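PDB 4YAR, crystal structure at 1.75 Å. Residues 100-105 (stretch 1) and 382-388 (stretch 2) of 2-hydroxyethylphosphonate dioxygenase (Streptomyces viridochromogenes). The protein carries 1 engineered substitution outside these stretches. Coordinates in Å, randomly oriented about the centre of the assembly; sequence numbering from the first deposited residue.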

ATOM      1  N   THR A 100      -5.969 -15.062   9.529  1.00 20.27           N
ATOM      2  CA  THR A 100      -6.140 -14.146   8.384  1.00 18.14           C
ATOM      3  C   THR A 100      -7.471 -13.398   8.480  1.00 17.09           C
ATOM      4  O   THR A 100      -8.501 -13.958   8.776  1.00 18.07           O
ATOM      5  CB  THR A 100      -5.983 -14.822   7.015  1.00 21.28           C
ATOM      6  OG1 THR A 100      -6.791 -15.969   6.976  1.00 19.21           O
ATOM      7  CG2 THR A 100      -4.535 -15.238   6.714  1.00 22.77           C
ATOM      8  N   LEU A 101      -7.396 -12.068   8.331  1.00 18.05           N
ATOM      9  CA  LEU A 101      -8.593 -11.242   8.164  1.00 17.26           C
ATOM     10  C   LEU A 101      -9.091 -11.180   6.718  1.00 16.55           C
ATOM     11  O   LEU A 101      -8.470 -11.666   5.734  1.00 18.14           O
ATOM     12  CB  LEU A 101      -8.288  -9.828   8.676  1.00 19.94           C
ATOM     13  CG  LEU A 101      -7.731  -9.767  10.104  1.00 19.38           C
ATOM     14  CD1 LEU A 101      -7.556  -8.321  10.571  1.00 21.55           C
ATOM     15  CD2 LEU A 101      -8.627 -10.495  11.106  1.00 21.54           C
ATOM     16  N   ALA A 102     -10.258 -10.545   6.552  1.00 15.79           N
ATOM     17  CA  ALA A 102     -10.849 -10.437   5.249  1.00 16.67           C
ATOM     18  C   ALA A 102      -9.985  -9.808   4.173  1.00 16.70           C
ATOM     19  O   ALA A 102      -9.354  -8.758   4.367  1.00 16.18           O
ATOM     20  CB  ALA A 102     -12.146  -9.689   5.339  1.00 16.93           C
ATOM     21  N   ALA A 103     -10.038 -10.418   2.999  1.00 18.22           N
ATOM     22  CA  ALA A 103      -9.361  -9.905   1.837  1.00 17.57           C
ATOM     23  C   ALA A 103      -9.943 -10.484   0.558  1.00 20.90           C
ATOM     24  O   ALA A 103     -10.403 -11.661   0.612  1.00 19.58           O
ATOM     25  CB  ALA A 103      -7.904 -10.234   1.942  1.00 18.25           C
ATOM     26  N   PRO A 104      -9.894  -9.729  -0.575  1.00 21.56           N
ATOM     27  CA  PRO A 104     -10.301 -10.379  -1.823  1.00 21.21           C
ATOM     28  C   PRO A 104      -9.499 -11.667  -2.103  1.00 24.39           C
ATOM     29  O   PRO A 104      -8.348 -11.794  -1.684  1.00 24.91           O
ATOM     30  CB  PRO A 104     -10.002  -9.324  -2.905  1.00 22.08           C
ATOM     31  CG  PRO A 104      -9.939  -8.001  -2.188  1.00 23.24           C
ATOM     32  CD  PRO A 104      -9.482  -8.322  -0.779  1.00 21.09           C
ATOM     33  N   GLU A 105     -10.091 -12.640  -2.765  1.00 26.18           N
ATOM     34  CA  GLU A 105      -9.406 -13.904  -2.953  1.00 31.57           C
ATOM     35  C   GLU A 105      -8.126 -13.655  -3.723  1.00 30.26           C
ATOM     36  O   GLU A 105      -8.088 -12.844  -4.642  1.00 28.65           O
ATOM     37  CB  GLU A 105     -10.336 -14.928  -3.654  1.00 36.89           C
ATOM     38  CG  GLU A 105      -9.839 -16.373  -3.605  1.00 49.99           C
ATOM     39  CD  GLU A 105     -10.864 -17.362  -3.050  1.00 61.11           C
ATOM     40  OE1 GLU A 105     -11.648 -16.988  -2.144  1.00 68.23           O
ATOM     41  OE2 GLU A 105     -10.871 -18.532  -3.504  1.00 69.14           O
ATOM     42  N   PRO A 382     -16.399  -8.934  17.475  1.00 21.07           N
ATOM     43  CA  PRO A 382     -14.942  -8.882  17.584  1.00 20.04           C
ATOM     44  C   PRO A 382     -14.235  -9.975  16.911  1.00 19.76           C
ATOM     45  O   PRO A 382     -14.657 -11.150  16.972  1.00 20.88           O
ATOM     46  CB  PRO A 382     -14.687  -8.867  19.097  1.00 20.56           C
ATOM     47  CG  PRO A 382     -15.955  -8.255  19.675  1.00 21.85           C
ATOM     48  CD  PRO A 382     -17.056  -8.769  18.799  1.00 21.20           C
ATOM     49  N   ASP A 383     -13.155  -9.609  16.236  1.00 18.93           N
ATOM     50  CA  ASP A 383     -12.433 -10.481  15.291  1.00 18.22           C
ATOM     51  C   ASP A 383     -13.047 -10.651  13.873  1.00 17.11           C
ATOM     52  O   ASP A 383     -12.346 -11.102  12.942  1.00 18.68           O
ATOM     53  CB  ASP A 383     -12.098 -11.854  15.846  1.00 20.51           C
ATOM     54  CG  ASP A 383     -11.152 -11.815  17.062  1.00 22.10           C
ATOM     55  OD1 ASP A 383     -10.468 -10.772  17.333  1.00 22.08           O
ATOM     56  OD2 ASP A 383     -11.146 -12.821  17.825  1.00 25.61           O
ATOM     57  N   GLY A 384     -14.316 -10.332  13.698  1.00 17.22           N
ATOM     58  CA  GLY A 384     -14.847 -10.088  12.364  1.00 17.04           C
ATOM     59  C   GLY A 384     -14.128  -8.970  11.644  1.00 17.70           C
ATOM     60  O   GLY A 384     -13.653  -7.994  12.303  1.00 17.27           O
ATOM     61  N   SER A 385     -14.093  -9.065  10.310  1.00 17.92           N
ATOM     62  CA  SER A 385     -13.339  -8.084   9.532  1.00 17.01           C
ATOM     63  C   SER A 385     -13.974  -7.859   8.186  1.00 17.96           C
ATOM     64  O   SER A 385     -14.795  -8.690   7.718  1.00 15.20           O
ATOM     65  CB  SER A 385     -11.901  -8.586   9.346  1.00 15.65           C
ATOM     66  OG  SER A 385     -11.885  -9.862   8.744  1.00 16.90           O
ATOM     67  N   ALA A 386     -13.555  -6.767   7.545  1.00 16.63           N
ATOM     68  CA  ALA A 386     -13.939  -6.458   6.210  1.00 17.11           C
ATOM     69  C   ALA A 386     -12.857  -5.762   5.386  1.00 18.75           C
ATOM     70  O   ALA A 386     -11.882  -5.214   5.942  1.00 17.47           O
ATOM     71  CB  ALA A 386     -15.173  -5.614   6.249  1.00 16.41           C
ATOM     72  N   TRP A 387     -13.082  -5.739   4.063  1.00 18.01           N
ATOM     73  CA  TRP A 387     -12.220  -5.017   3.102  1.00 16.33           C
ATOM     74  C   TRP A 387     -13.088  -4.129   2.285  1.00 16.23           C
ATOM     75  O   TRP A 387     -14.133  -4.583   1.892  1.00 17.14           O
ATOM     76  CB  TRP A 387     -11.506  -5.998   2.220  1.00 16.88           C
ATOM     77  CG  TRP A 387     -10.812  -5.415   1.072  1.00 16.36           C
ATOM     78  CD1 TRP A 387      -9.526  -4.963   1.048  1.00 19.27           C
ATOM     79  CD2 TRP A 387     -11.318  -5.208  -0.251  1.00 19.46           C
ATOM     80  NE1 TRP A 387      -9.211  -4.498  -0.166  1.00 19.70           N
ATOM     81  CE2 TRP A 387     -10.290  -4.630  -0.993  1.00 19.65           C
ATOM     82  CE3 TRP A 387     -12.552  -5.440  -0.879  1.00 19.10           C
ATOM     83  CZ2 TRP A 387     -10.444  -4.318  -2.360  1.00 19.05           C
ATOM     84  CZ3 TRP A 387     -12.700  -5.086  -2.214  1.00 18.46           C
ATOM     85  CH2 TRP A 387     -11.638  -4.564  -2.917  1.00 16.20           C
ATOM     86  N   THR A 388     -12.682  -2.896   2.023  1.00 16.39           N
ATOM     87  CA  THR A 388     -13.437  -2.028   1.099  1.00 15.07           C
ATOM     88  C   THR A 388     -12.537  -1.653  -0.074  1.00 15.68           C
ATOM     89  O   THR A 388     -11.383  -1.321   0.186  1.00 15.75           O
ATOM     90  CB  THR A 388     -13.995  -0.803   1.781  1.00 15.96           C
ATOM     91  OG1 THR A 388     -12.980   0.015   2.305  1.00 16.08           O
ATOM     92  CG2 THR A 388     -14.924  -1.212   3.016  1.00 16.71           C
TER
HETATM   93  O   HOH W   1      -9.629  -7.062   6.774  1.00 16.72           O

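How does the contact begin along stretch 2? Pro 382 lies out of reach, and Asp 383 makes only a loose approach through its backbone: its O is 4.2 Å from CD2 of Leu 101, a loose packing contact between a methyl group and a carbonyl oxygen. The carboxylate of Asp 383 is hydrogen-bonded elsewhere in the structure. Gly 384 touches nothing in stretch 1.

What ties the stretches together at Ser 385? Its CA-to-CB bond points toward stretch 1, and the p rotamer sets OG near the start of Ala 102. There the amide N of Ala 102 donates a hydrogen bond to OG of Ser 385, 2.8 Å away, with an N-H...O angle of 162°, close to straight. This is the single direct hydrogen bond between the stretches. OG of Ser 385 also packs against carbon, 3.4 Å from CB of Ala 102 and 3.6 Å from CB of Leu 101.

How does Ala 386 take part when its CB points away? It offers its backbone instead. The CB of Ala 102 points toward stretch 2 and comes within 3.8 Å of the CA of Ala 386, so a small side chain rests directly on the strand. Water 1 adds a polar link, donating to O of Ala 102 and to O of Ala 386, each at 3.0 Å; two carbonyls, both acceptors, are thereby joined.

What closes the contact at Trp 387? Pro 104 lies over one face of the indole of Trp 387: its CG sits 3.5 Å from the centroid of the six-membered ring, only 10° off the ring normal, a CH-pi arrangement. The closest pair is CG of Pro 104 and CE2 of Trp 387, at 3.6 Å. The indole meets the proline through its face; NE1 of Trp 387 is hydrogen-bonded elsewhere in the structure. Beyond it, Thr 388 is out of reach.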